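Long-range contacts in L-lysine 6-monooxygenase involved in desferrioxamine biosynthesis (Erwinia amylovora CFBP1430, PDB 5O8P), which hydroxylates a primary amine, probably cadaverine, using FAD and NADPH in the biosynthesis of the siderophore desferrioxamine: residues L132-V137 against E149-L155; G219-N223 against L295-L299; E313-L318 against S330-L336. All blocks are in the same frame, centred on the assembly; numbering follows the deposited sequence.

Interaction 1. Residues L132-V137 against E149-L155; sequences LQCYRV and EWLAHRL
With CG trans to the main-chain nitrogen (chi1 175°), R136 reaches out from the sheet, and the bend at chi3 lays its guanidinium over L151, with NH1 directed back at E149; the E149 chain, extended beyond CG, rises to meet it. NH1 of R136 lies 2.9 Å from OE1 of E149 in a salt bridge whose hydrogen bond is bent, the donor approaching from above the carboxylate plane. The two planes stand 54° apart, a single-point contact rather than a two-pronged one. R136 and L151, a non-hydrogen-bonded pair, run side by side, and CD2 of L151 sits over one face of the guanidinium, 3.8 Å from NH1 of R136. CD2 of L151 also meets SG of C134 at 3.9 Å. NH2 of R136 makes its own salt bridge with D129, the stronger of the arginine's partners, so two carboxylates probably share the charge and hold the group in place.

On the other face of the sheet the contact is apolar. CG2 of V137 packs 3.6 Å from CD2 of L155, while CD1 of L155 reaches CB and CG of Y135. The backbone pairs Y135 with A152 and V137 with W150, each through two hydrogen bonds; the straightest runs from V137 N to W150 O (2.8 Å, 171°).

These are neighbouring strands of an antiparallel hairpin, 134-141 and 147-152. Strand 121-129 flanks 134-141, with V137 on V123, a residue of the FAD site, and L155 on V126. Beyond 147-152 lies strand 8-14, where I12 receives W150 and A152, and V137 and W150 also touch L38 of strand 35-38.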
loop_
_atom_site.group_PDB
_atom_site.type_symbol
_atom_site.label_atom_id
_atom_site.label_comp_id
_atom_site.label_asym_id
_atom_site.label_seq_id
_atom_site.Cartn_x
_atom_site.Cartn_y
_atom_site.Cartn_z
ATOM N N LEU B 132 53.230 -26.924 -14.379
ATOM C CA LEU B 132 51.909 -27.246 -14.961
ATOM C C LEU B 132 51.144 -26.011 -15.470
ATOM O O LEU B 132 50.157 -26.157 -16.183
ATOM C CB LEU B 132 51.025 -28.001 -13.956
ATOM C CG LEU B 132 51.278 -29.488 -13.717
ATOM C CD1 LEU B 132 50.474 -29.963 -12.513
ATOM C CD2 LEU B 132 50.939 -30.345 -14.932
ATOM N N GLN B 133 51.585 -24.809 -15.096
ATOM C CA GLN B 133 50.937 -23.544 -15.488
ATOM C C GLN B 133 49.474 -23.400 -15.010
ATOM O O GLN B 133 48.641 -22.820 -15.701
ATOM C CB GLN B 133 51.071 -23.307 -17.010
ATOM C CG GLN B 133 52.474 -22.903 -17.442
ATOM C CD GLN B 133 52.732 -21.424 -17.224
ATOM O OE1 GLN B 133 52.279 -20.586 -18.004
ATOM N NE2 GLN B 133 53.453 -21.096 -16.152
ATOM N N CYS B 134 49.182 -23.902 -13.811
ATOM C CA CYS B 134 47.840 -23.848 -13.242
ATOM C C CYS B 134 47.873 -23.751 -11.707
ATOM O O CYS B 134 48.944 -23.730 -11.103
ATOM C CB CYS B 134 47.052 -25.077 -13.690
ATOM S SG CYS B 134 47.436 -26.570 -12.750
ATOM N N TYR B 135 46.690 -23.674 -11.093
ATOM C CA TYR B 135 46.566 -23.526 -9.636
ATOM C C TYR B 135 46.338 -24.881 -8.955
ATOM O O TYR B 135 45.613 -25.750 -9.463
ATOM C CB TYR B 135 45.464 -22.517 -9.275
ATOM C CG TYR B 135 45.868 -21.085 -9.589
ATOM C CD1 TYR B 135 46.650 -20.348 -8.698
ATOM C CD2 TYR B 135 45.504 -20.486 -10.791
ATOM C CE1 TYR B 135 47.051 -19.047 -8.988
ATOM C CE2 TYR B 135 45.900 -19.191 -11.098
ATOM C CZ TYR B 135 46.673 -18.467 -10.194
ATOM O OH TYR B 135 47.053 -17.179 -10.514
ATOM N N ARG B 136 46.977 -25.047 -7.802
ATOM C CA ARG B 136 46.933 -26.286 -7.028
ATOM C C ARG B 136 46.277 -25.962 -5.706
ATOM O O ARG B 136 46.817 -25.168 -4.950
ATOM C CB ARG B 136 48.370 -26.784 -6.819
ATOM C CG ARG B 136 48.537 -27.995 -5.932
ATOM C CD ARG B 136 50.009 -28.411 -5.833
ATOM N NE ARG B 136 50.582 -28.681 -7.159
ATOM C CZ ARG B 136 50.368 -29.787 -7.874
ATOM N NH1 ARG B 136 49.589 -30.784 -7.417
ATOM N NH2 ARG B 136 50.940 -29.899 -9.077
ATOM N N VAL B 137 45.129 -26.570 -5.436
ATOM C CA VAL B 137 44.303 -26.270 -4.249
ATOM C C VAL B 137 44.332 -27.462 -3.299
ATOM O O VAL B 137 43.793 -28.511 -3.633
ATOM C CB VAL B 137 42.832 -26.015 -4.669
ATOM C CG1 VAL B 137 41.918 -25.838 -3.463
ATOM C CG2 VAL B 137 42.752 -24.819 -5.597
ATOM N N GLU B 149 44.307 -32.936 -3.412
ATOM C CA GLU B 149 44.748 -31.786 -4.208
ATOM C C GLU B 149 43.907 -31.694 -5.463
ATOM O O GLU B 149 43.628 -32.695 -6.117
ATOM C CB GLU B 149 46.242 -31.864 -4.537
ATOM C CG GLU B 149 47.098 -31.391 -3.368
ATOM C CD GLU B 149 48.600 -31.414 -3.619
ATOM O OE1 GLU B 149 49.047 -31.782 -4.750
ATOM O OE2 GLU B 149 49.315 -31.029 -2.649
ATOM N N TRP B 150 43.463 -30.482 -5.755
ATOM C CA TRP B 150 42.620 -30.210 -6.894
ATOM C C TRP B 150 43.419 -29.298 -7.797
ATOM O O TRP B 150 44.052 -28.343 -7.331
ATOM C CB TRP B 150 41.343 -29.522 -6.441
ATOM C CG TRP B 150 40.611 -30.246 -5.360
ATOM C CD1 TRP B 150 40.908 -30.263 -4.032
ATOM C CD2 TRP B 150 39.442 -31.049 -5.513
ATOM N NE1 TRP B 150 39.997 -31.027 -3.349
ATOM C CE2 TRP B 150 39.083 -31.522 -4.237
ATOM C CE3 TRP B 150 38.664 -31.414 -6.612
ATOM C CZ2 TRP B 150 37.980 -32.350 -4.025
ATOM C CZ3 TRP B 150 37.564 -32.224 -6.408
ATOM C CH2 TRP B 150 37.231 -32.690 -5.122
ATOM N N LEU B 151 43.422 -29.611 -9.086
ATOM C CA LEU B 151 44.115 -28.804 -10.075
ATOM C C LEU B 151 43.102 -28.000 -10.854
ATOM O O LEU B 151 41.981 -28.468 -11.081
ATOM C CB LEU B 151 44.912 -29.711 -10.998
ATOM C CG LEU B 151 46.072 -30.401 -10.277
ATOM C CD1 LEU B 151 46.559 -31.653 -11.000
ATOM C CD2 LEU B 151 47.192 -29.400 -10.061
ATOM N N ALA B 152 43.484 -26.783 -11.241
ATOM C CA ALA B 152 42.562 -25.893 -11.956
ATOM C C ALA B 152 43.239 -24.701 -12.607
ATOM O O ALA B 152 44.172 -24.103 -12.050
ATOM C CB ALA B 152 41.475 -25.389 -11.016
ATOM N N HIS B 153 42.729 -24.340 -13.779
ATOM C CA HIS B 153 43.236 -23.195 -14.528
ATOM C C HIS B 153 42.814 -21.877 -13.895
ATOM O O HIS B 153 43.579 -20.896 -13.911
ATOM C CB HIS B 153 42.765 -23.259 -15.979
ATOM C CG HIS B 153 43.387 -24.375 -16.762
ATOM N ND1 HIS B 153 44.669 -24.292 -17.264
ATOM C CD2 HIS B 153 42.912 -25.594 -17.123
ATOM C CE1 HIS B 153 44.956 -25.413 -17.903
ATOM N NE2 HIS B 153 43.909 -26.221 -17.828
ATOM N N ARG B 154 41.599 -21.872 -13.342
ATOM C CA ARG B 154 41.004 -20.695 -12.753
ATOM C C ARG B 154 40.359 -20.980 -11.399
ATOM O O ARG B 154 39.788 -22.047 -11.171
ATOM C CB ARG B 154 39.938 -20.166 -13.705
ATOM C CG ARG B 154 40.469 -19.671 -15.042
ATOM C CD ARG B 154 39.354 -19.442 -16.018
ATOM N NE ARG B 154 39.159 -20.672 -16.772
ATOM C CZ ARG B 154 39.647 -20.920 -17.983
ATOM N NH1 ARG B 154 40.366 -20.009 -18.640
ATOM N NH2 ARG B 154 39.400 -22.106 -18.548
ATOM N N LEU B 155 40.432 -19.999 -10.507
ATOM C CA LEU B 155 39.745 -20.043 -9.215
ATOM C C LEU B 155 38.706 -18.936 -9.114
ATOM O O LEU B 155 38.899 -17.845 -9.648
ATOM C CB LEU B 155 40.761 -19.844 -8.093
ATOM C CG LEU B 155 41.934 -20.806 -8.051
ATOM C CD1 LEU B 155 42.954 -20.319 -7.038
ATOM C CD2 LEU B 155 41.427 -22.196 -7.720
#

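Interaction 2. Residues G219-N223 against L295-L299; sequences GYQLN and LDVNL
Strands 221-223 and 297-299 run almost parallel, 9° apart and 4.8 Å between axes, with L222 N hydrogen-bonded to D296 O at 3.2 Å. Amide and carboxylate side chains line up on the face that carries Q221, N223 and N298. Q221 holds its chain extended, with CG anti to the backbone N (chi1 176°), which carries the amide across to D296. NE2 of Q221 gives a nearly straight bond to OD1 of D296 at 2.8 Å, in the amide plane but above the carboxylate plane. N223 and N298 point the same way, their amide planes 45° apart, and ND2 of N298 donates to OD1 of N223 at 2.8 Å, again from above the carbonyl plane. ND2 of N223 reaches OE1 of Q221 at 3.0 Å. On the reverse face, packed by helices 202-213 and 276-290, L222 only grazes V297. Within the chain, 297-300 is the outermost strand of a five-stranded parallel sheet, next to 221-225.

The bonds form a relay, N298 to N223 to Q221 to D296, ending on a carboxylate. It is consistent with the modelled amide orientations and probably holds them, and the charge of D296 would probably polarise it.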
loop_
_atom_site.group_PDB
_atom_site.type_symbol
_atom_site.label_atom_id
_atom_site.label_comp_id
_atom_site.label_asym_id
_atom_site.label_seq_id
_atom_site.Cartn_x
_atom_site.Cartn_y
_atom_site.Cartn_z
ATOM N N GLY B 219 10.694 -9.286 31.513
ATOM C CA GLY B 219 10.952 -8.034 32.223
ATOM C C GLY B 219 11.491 -6.883 31.388
ATOM O O GLY B 219 11.202 -5.730 31.684
ATOM N N TYR B 220 12.213 -7.200 30.313
ATOM C CA TYR B 220 13.441 -6.458 29.994
ATOM C C TYR B 220 13.296 -5.013 29.580
ATOM O O TYR B 220 12.278 -4.603 29.025
ATOM C CB TYR B 220 14.367 -7.196 29.002
ATOM C CG TYR B 220 13.711 -7.785 27.779
ATOM C CD1 TYR B 220 13.434 -7.001 26.660
ATOM C CD2 TYR B 220 13.394 -9.141 27.732
ATOM C CE1 TYR B 220 12.830 -7.557 25.543
ATOM C CE2 TYR B 220 12.800 -9.699 26.618
ATOM C CZ TYR B 220 12.518 -8.911 25.526
ATOM O OH TYR B 220 11.920 -9.493 24.441
ATOM N N GLN B 221 14.337 -4.251 29.900
ATOM C CA GLN B 221 14.611 -2.984 29.252
ATOM C C GLN B 221 15.202 -3.328 27.891
ATOM O O GLN B 221 16.009 -4.264 27.777
ATOM C CB GLN B 221 15.603 -2.151 30.070
ATOM C CG GLN B 221 16.007 -0.843 29.409
ATOM C CD GLN B 221 16.838 0.034 30.319
ATOM O OE1 GLN B 221 18.054 -0.099 30.387
ATOM N NE2 GLN B 221 16.183 0.953 31.008
ATOM N N LEU B 222 14.798 -2.584 26.866
ATOM C CA LEU B 222 15.236 -2.854 25.510
ATOM C C LEU B 222 15.810 -1.592 24.882
ATOM O O LEU B 222 15.079 -0.668 24.517
ATOM C CB LEU B 222 14.076 -3.407 24.695
ATOM C CG LEU B 222 14.418 -3.839 23.275
ATOM C CD1 LEU B 222 15.524 -4.887 23.291
ATOM C CD2 LEU B 222 13.178 -4.370 22.566
ATOM N N ASN B 223 17.132 -1.568 24.756
ATOM C CA ASN B 223 17.843 -0.399 24.261
ATOM C C ASN B 223 18.375 -0.626 22.859
ATOM O O ASN B 223 18.516 -1.766 22.419
ATOM C CB ASN B 223 18.968 -0.054 25.222
ATOM C CG ASN B 223 18.460 0.172 26.634
ATOM O OD1 ASN B 223 17.398 0.756 26.829
ATOM N ND2 ASN B 223 19.199 -0.300 27.611
ATOM N N LEU B 295 7.031 2.914 28.356
ATOM C CA LEU B 295 7.896 1.808 27.972
ATOM C C LEU B 295 9.279 2.010 28.510
ATOM O O LEU B 295 9.773 3.143 28.542
ATOM C CB LEU B 295 8.039 1.723 26.453
ATOM C CG LEU B 295 6.792 1.412 25.650
ATOM C CD1 LEU B 295 7.148 1.550 24.180
ATOM C CD2 LEU B 295 6.273 0.015 25.970
ATOM N N ASP B 296 9.927 0.903 28.870
ATOM C CA ASP B 296 11.302 0.957 29.306
ATOM C C ASP B 296 12.206 0.653 28.107
ATOM O O ASP B 296 12.695 -0.465 27.932
ATOM C CB ASP B 296 11.537 0.008 30.487
ATOM C CG ASP B 296 12.812 0.332 31.257
ATOM O OD1 ASP B 296 13.400 1.419 31.036
ATOM O OD2 ASP B 296 13.213 -0.506 32.092
ATOM N N VAL B 297 12.399 1.679 27.281
ATOM C CA VAL B 297 13.265 1.631 26.107
ATOM C C VAL B 297 14.091 2.901 25.991
ATOM O O VAL B 297 13.692 3.955 26.442
ATOM C CB VAL B 297 12.477 1.416 24.788
ATOM C CG1 VAL B 297 11.592 0.179 24.891
ATOM C CG2 VAL B 297 11.647 2.637 24.413
ATOM N N ASN B 298 15.264 2.778 25.393
ATOM C CA ASN B 298 16.115 3.917 25.093
ATOM C C ASN B 298 16.689 3.703 23.711
ATOM O O ASN B 298 16.997 2.575 23.340
ATOM C CB ASN B 298 17.234 4.032 26.120
ATOM C CG ASN B 298 16.705 4.154 27.525
ATOM O OD1 ASN B 298 16.203 5.206 27.927
ATOM N ND2 ASN B 298 16.767 3.063 28.266
ATOM N N LEU B 299 16.791 4.781 22.943
ATOM C CA LEU B 299 17.291 4.730 21.586
ATOM C C LEU B 299 18.228 5.904 21.409
ATOM O O LEU B 299 17.785 7.041 21.481
ATOM C CB LEU B 299 16.137 4.803 20.585
ATOM C CG LEU B 299 15.228 3.566 20.504
ATOM C CD1 LEU B 299 14.206 3.507 21.623
ATOM C CD2 LEU B 299 14.501 3.523 19.169
#

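Interaction 3. Residues E313-L318 against S330-L336; sequences EGEFEL and SRRTEGL
The hairpin of strands 315-322 and 327-333, part of a three-stranded antiparallel sheet, carries a salt-bridge network on one face and apolar side chains on the other. At the network's centre is R332, its chain extended from CG to NE so that NH1 arrives between two glutamates. OE1 of E313 lies 2.9 Å from NH1 of R332, meeting it obliquely although the carboxylate and guanidinium planes are only 3° apart. E315 crosses R332 at about a right angle and brings OE1 to the same NH1 at the guanidinium edge, in a salt bridge whose hydrogen bond is bent and weak. Two carboxylates on one nitrogen probably restrain the guanidinium's position and balance its charge.

After E334 the chain enters strand 335-338 of the parallel sheet, and from there L336 packs against the F316 face of the hairpin. CD2 of L336 stands over the middle of the F316 ring, 4.1 Å from its centroid and 11° off the normal, a CH-pi contact, while CB of L336 lies 3.8 Å from CE2 of F316. E334 O comes to the ring edge, 3.6 Å from CD2 of F316. CG2 of T333 touches CD2 of L318 at 4.0 Å.

W310 meets the F316 ring edge-to-face, and E432 of the second subunit accepts a hydrogen bond from R332 N. F316–T333 and L318–R331 are hydrogen-bonded pairs with E317–R332 between them, the alternation of a regular antiparallel beta hairpin.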
loop_
_atom_site.group_PDB
_atom_site.type_symbol
_atom_site.label_atom_id
_atom_site.label_comp_id
_atom_site.label_asym_id
_atom_site.label_seq_id
_atom_site.Cartn_x
_atom_site.Cartn_y
_atom_site.Cartn_z
ATOM N N GLU B 313 29.025 -6.436 39.660
ATOM C CA GLU B 313 27.549 -6.347 39.733
ATOM C C GLU B 313 26.786 -7.338 38.828
ATOM O O GLU B 313 25.742 -7.852 39.228
ATOM C CB GLU B 313 27.082 -4.932 39.360
ATOM C CG GLU B 313 27.461 -3.814 40.330
ATOM C CD GLU B 313 27.027 -2.432 39.837
ATOM O OE1 GLU B 313 26.120 -2.354 38.967
ATOM O OE2 GLU B 313 27.592 -1.427 40.329
ATOM N N GLY B 314 27.302 -7.575 37.618
ATOM C CA GLY B 314 26.669 -8.448 36.616
ATOM C C GLY B 314 26.088 -7.681 35.429
ATOM O O GLY B 314 25.020 -8.031 34.921
ATOM N N GLU B 315 26.819 -6.659 34.973
ATOM C CA GLU B 315 26.373 -5.713 33.943
ATOM C C GLU B 315 27.551 -5.222 33.115
ATOM O O GLU B 315 28.660 -5.096 33.638
ATOM C CB GLU B 315 25.768 -4.468 34.593
ATOM C CG GLU B 315 24.406 -4.624 35.236
ATOM C CD GLU B 315 23.768 -3.266 35.473
ATOM O OE1 GLU B 315 24.310 -2.479 36.285
ATOM O OE2 GLU B 315 22.747 -2.968 34.816
ATOM N N PHE B 316 27.301 -4.911 31.846
ATOM C CA PHE B 316 28.251 -4.131 31.047
ATOM C C PHE B 316 28.134 -2.646 31.389
ATOM O O PHE B 316 27.057 -2.166 31.770
ATOM C CB PHE B 316 27.978 -4.266 29.555
ATOM C CG PHE B 316 28.437 -5.552 28.956
ATOM C CD1 PHE B 316 29.785 -5.767 28.712
ATOM C CD2 PHE B 316 27.514 -6.528 28.569
ATOM C CE1 PHE B 316 30.205 -6.957 28.130
ATOM C CE2 PHE B 316 27.932 -7.714 27.983
ATOM C CZ PHE B 316 29.279 -7.930 27.768
ATOM N N GLU B 317 29.241 -1.925 31.238
ATOM C CA GLU B 317 29.217 -0.468 31.177
ATOM C C GLU B 317 29.788 -0.050 29.828
ATOM O O GLU B 317 30.999 -0.111 29.610
ATOM C CB GLU B 317 30.014 0.164 32.320
ATOM C CG GLU B 317 29.747 1.662 32.483
ATOM C CD GLU B 317 30.977 2.495 32.821
ATOM O OE1 GLU B 317 32.072 2.219 32.283
ATOM O OE2 GLU B 317 30.847 3.453 33.624
ATOM N N LEU B 318 28.896 0.360 28.929
ATOM C CA LEU B 318 29.275 0.877 27.619
ATOM C C LEU B 318 29.654 2.341 27.749
ATOM O O LEU B 318 28.825 3.143 28.151
ATOM C CB LEU B 318 28.101 0.764 26.648
ATOM C CG LEU B 318 27.714 -0.593 26.041
ATOM C CD1 LEU B 318 28.214 -1.802 26.814
ATOM C CD2 LEU B 318 26.206 -0.680 25.860
ATOM N N SER B 330 28.027 7.280 29.481
ATOM C CA SER B 330 28.015 5.843 29.772
ATOM C C SER B 330 26.584 5.313 29.860
ATOM O O SER B 330 25.642 6.058 30.149
ATOM C CB SER B 330 28.770 5.537 31.070
ATOM O OG SER B 330 28.105 6.103 32.194
ATOM N N ARG B 331 26.441 4.016 29.605
ATOM C CA ARG B 331 25.157 3.328 29.602
ATOM C C ARG B 331 25.390 1.928 30.155
ATOM O O ARG B 331 26.486 1.385 29.997
ATOM C CB ARG B 331 24.673 3.229 28.162
ATOM C CG ARG B 331 23.191 3.277 27.962
ATOM C CD ARG B 331 22.648 4.670 28.222
ATOM N NE ARG B 331 21.268 4.521 28.654
ATOM C CZ ARG B 331 20.566 5.428 29.310
ATOM N NH1 ARG B 331 21.097 6.605 29.631
ATOM N NH2 ARG B 331 19.332 5.123 29.683
ATOM N N ARG B 332 24.371 1.330 30.759
ATOM C CA ARG B 332 24.519 -0.005 31.343
ATOM C C ARG B 332 23.570 -0.988 30.726
ATOM O O ARG B 332 22.485 -0.620 30.322
ATOM C CB ARG B 332 24.262 0.035 32.845
ATOM C CG ARG B 332 25.434 0.517 33.673
ATOM C CD ARG B 332 24.865 1.122 34.948
ATOM N NE ARG B 332 25.877 1.391 35.946
ATOM C CZ ARG B 332 26.482 0.465 36.692
ATOM N NH1 ARG B 332 26.216 -0.833 36.536
ATOM N NH2 ARG B 332 27.383 0.830 37.603
ATOM N N THR B 333 23.981 -2.249 30.670
ATOM C CA THR B 333 23.129 -3.316 30.140
ATOM C C THR B 333 23.654 -4.697 30.573
ATOM O O THR B 333 24.866 -4.883 30.736
ATOM C CB THR B 333 23.003 -3.214 28.599
ATOM O OG1 THR B 333 21.919 -4.035 28.131
ATOM C CG2 THR B 333 24.302 -3.602 27.891
ATOM N N GLU B 334 22.743 -5.648 30.775
ATOM C CA GLU B 334 23.131 -7.014 31.110
ATOM C C GLU B 334 23.416 -7.747 29.823
ATOM O O GLU B 334 24.538 -8.208 29.602
ATOM C CB GLU B 334 22.043 -7.731 31.910
ATOM C CG GLU B 334 21.793 -7.104 33.272
ATOM C CD GLU B 334 20.922 -7.958 34.189
ATOM O OE1 GLU B 334 20.334 -8.962 33.717
ATOM O OE2 GLU B 334 20.809 -7.604 35.390
ATOM N N GLY B 335 22.394 -7.831 28.975
ATOM C CA GLY B 335 22.496 -8.453 27.649
ATOM C C GLY B 335 22.975 -7.440 26.639
ATOM O O GLY B 335 22.628 -6.265 26.718
ATOM N N LEU B 336 23.772 -7.897 25.686
ATOM C CA LEU B 336 24.328 -7.042 24.654
ATOM C C LEU B 336 24.319 -7.807 23.341
ATOM O O LEU B 336 24.971 -8.825 23.217
ATOM C CB LEU B 336 25.744 -6.638 25.036
ATOM C CG LEU B 336 26.534 -5.778 24.056
ATOM C CD1 LEU B 336 25.783 -4.497 23.771
ATOM C CD2 LEU B 336 27.910 -5.460 24.622
#

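In the fold
The three contacts follow one another along the chain. Interaction 1 lies across the chain's centre from the other two, about 55 Å from interaction 2 and about 51 Å from interaction 3 between centres. It is the one near the cofactor: the V137 side chain is about 8 Å from bound FAD. Interactions 2 and 3 have centres about 13 Å apart and touch where CG of N298 lies 3.5 Å from NH2 of R331. Strand 335-338 belongs to the same parallel sheet as the strands of interaction 2. The side chain of L305, which binds NADP(+) in a structure of this protein although none is bound to this chain, is about 4 Å from that of L318. Interactions 2 and 3 also both touch the second subunit.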